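Local coordinates for 4-hydroxyphenylpyruvate dioxygenase (Pseudomonas putida, PDB 5HMQ) that catalyses, with a divalent metal ion, the dehydration of 3-dehydroshikimate to protocatechuate in quinate and shikimate degradation, through its sugar phosphate isomerase-like domain, at the interface of chains A and B. Residues are numbered along the deposited sequence; one frame, centred on the assembly and turned at random. Chains: chain A/B, 4-hydroxyphenylpyruvate dioxygenase.

The interface of chains A and B. Residues chain A 514, 516-517; chain B 202, 206, 210-211.
A:Tyr516 and A:Arg517 rest on B:Glu206, B:His210 and B:Phe211 in a small patch of the two-fold homodimer interface, where the dioxygenase-like part of one subunit meets the TIM barrel of the other; the patch recurs with the chains exchanged. A loop of chain A, following helix 505-510, here meets helix 204-211 of chain B and the selenomethionine B:Met202 just ahead of it. Contact rests on packed flat groups and a loose ion pair.

The ring of A:Tyr516, its CG anti to the backbone N (chi1 166°), presents an edge to the face of B:His210. Atom CE1 of the tyrosine lies 3.8 Å from CG of the imidazole, above that ring and shifted toward its rim, with the two planes nearly perpendicular at 81°. B:Phe211 points its tip at a face of the same phenol ring, near CG and CD1: its CZ lies 3.8 Å from A:Tyr516 CD1, and the rings are inclined by 64°. Two aromatic side chains from consecutive helix positions thus pack against one tyrosine.

A:Arg517, its chain bent at chi2, lays its guanidinium nearly parallel to the carboxylate of B:Glu206. CG of the glutamate sits over the centre of the guanidinium, 3.6 Å from A:Arg517 CZ. The charged groups therefore meet as a stack, and their salt bridge is long, 3.7 Å between A:Arg517 NE and B:Glu206 OE1. Attraction between opposite charges probably adds to the packing without the directionality of an end-on pair.

B:Met202, its chain extended beyond CG, slides past A:Arg517 in the opposite direction. Its CG approaches the backbone carbonyl O of A:Ser514 at 3.4 Å, while the terminal methyl CE lies beside A:Arg517 NH1 and 3.6 Å from the backbone carbonyl O of A:Tyr516.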
loop_
_atom_site.group_PDB
_atom_site.type_symbol
_atom_site.label_atom_id
_atom_site.label_comp_id
_atom_site.label_asym_id
_atom_site.label_seq_id
_atom_site.Cartn_x
_atom_site.Cartn_y
_atom_site.Cartn_z
ATOM N N SER A 514 -9.728 11.294 15.966
ATOM C CA SER A 514 -11.165 11.185 15.800
ATOM C C SER A 514 -11.663 11.801 14.497
ATOM O O SER A 514 -12.809 11.546 14.108
ATOM C CB SER A 514 -11.879 11.853 16.987
ATOM O OG SER A 514 -11.795 13.262 16.839
ATOM N N TYR A 516 -10.342 11.576 10.873
ATOM C CA TYR A 516 -9.519 11.110 9.762
ATOM C C TYR A 516 -10.375 11.147 8.506
ATOM O O TYR A 516 -11.474 10.584 8.485
ATOM C CB TYR A 516 -8.989 9.687 9.991
ATOM C CG TYR A 516 -8.419 9.038 8.731
ATOM C CD1 TYR A 516 -9.250 8.378 7.824
ATOM C CD2 TYR A 516 -7.058 9.081 8.448
ATOM C CE1 TYR A 516 -8.748 7.797 6.677
ATOM C CE2 TYR A 516 -6.546 8.493 7.300
ATOM C CZ TYR A 516 -7.397 7.851 6.421
ATOM O OH TYR A 516 -6.900 7.266 5.279
ATOM N N ARG A 517 -9.871 11.796 7.458
ATOM C CA ARG A 517 -10.677 12.044 6.272
ATOM C C ARG A 517 -10.054 11.540 4.977
ATOM O O ARG A 517 -10.686 11.663 3.921
ATOM C CB ARG A 517 -11.001 13.543 6.168
ATOM C CG ARG A 517 -11.948 14.016 7.266
ATOM C CD ARG A 517 -13.158 13.085 7.388
ATOM N NE ARG A 517 -13.964 13.343 8.582
ATOM C CZ ARG A 517 -13.899 12.628 9.702
ATOM N NH1 ARG A 517 -13.068 11.602 9.791
ATOM N NH2 ARG A 517 -14.672 12.935 10.736
HETATM N N MSE B 202 -15.352 7.986 17.386
HETATM C CA MSE B 202 -15.423 8.640 16.092
HETATM C C MSE B 202 -16.854 8.667 15.581
HETATM O O MSE B 202 -17.662 7.816 15.955
HETATM C CB MSE B 202 -14.514 7.909 15.104
HETATM C CG MSE B 202 -14.334 8.572 13.758
HETATM SE SE MSE B 202 -13.148 7.484 12.675
HETATM C CE MSE B 202 -12.985 8.640 11.126
ATOM N N GLU B 206 -18.120 8.041 9.498
ATOM C CA GLU B 206 -16.725 8.058 9.069
ATOM C C GLU B 206 -15.974 6.841 9.591
ATOM O O GLU B 206 -15.078 6.325 8.914
ATOM C CB GLU B 206 -16.051 9.347 9.539
ATOM C CG GLU B 206 -16.811 10.625 9.204
ATOM C CD GLU B 206 -16.693 11.021 7.745
ATOM O OE1 GLU B 206 -15.765 10.534 7.062
ATOM O OE2 GLU B 206 -17.530 11.825 7.280
ATOM N N HIS B 210 -14.004 4.251 6.676
ATOM C CA HIS B 210 -12.566 4.119 6.506
ATOM C C HIS B 210 -11.911 2.992 7.293
ATOM O O HIS B 210 -10.803 2.586 6.931
ATOM C CB HIS B 210 -11.863 5.431 6.891
ATOM C CG HIS B 210 -12.285 6.613 6.074
ATOM N ND1 HIS B 210 -11.962 6.751 4.741
ATOM C CD2 HIS B 210 -12.983 7.723 6.410
ATOM C CE1 HIS B 210 -12.453 7.891 4.288
ATOM N NE2 HIS B 210 -13.077 8.500 5.280
ATOM N N PHE B 211 -12.535 2.478 8.354
ATOM C CA PHE B 211 -11.820 1.593 9.270
ATOM C C PHE B 211 -12.371 0.177 9.369
ATOM O O PHE B 211 -11.933 -0.576 10.247
ATOM C CB PHE B 211 -11.742 2.229 10.658
ATOM C CG PHE B 211 -10.941 3.491 10.682
ATOM C CD1 PHE B 211 -9.564 3.440 10.799
ATOM C CD2 PHE B 211 -11.553 4.724 10.556
ATOM C CE1 PHE B 211 -8.810 4.595 10.805
ATOM C CE2 PHE B 211 -10.803 5.884 10.565
ATOM C CZ PHE B 211 -9.428 5.818 10.690
#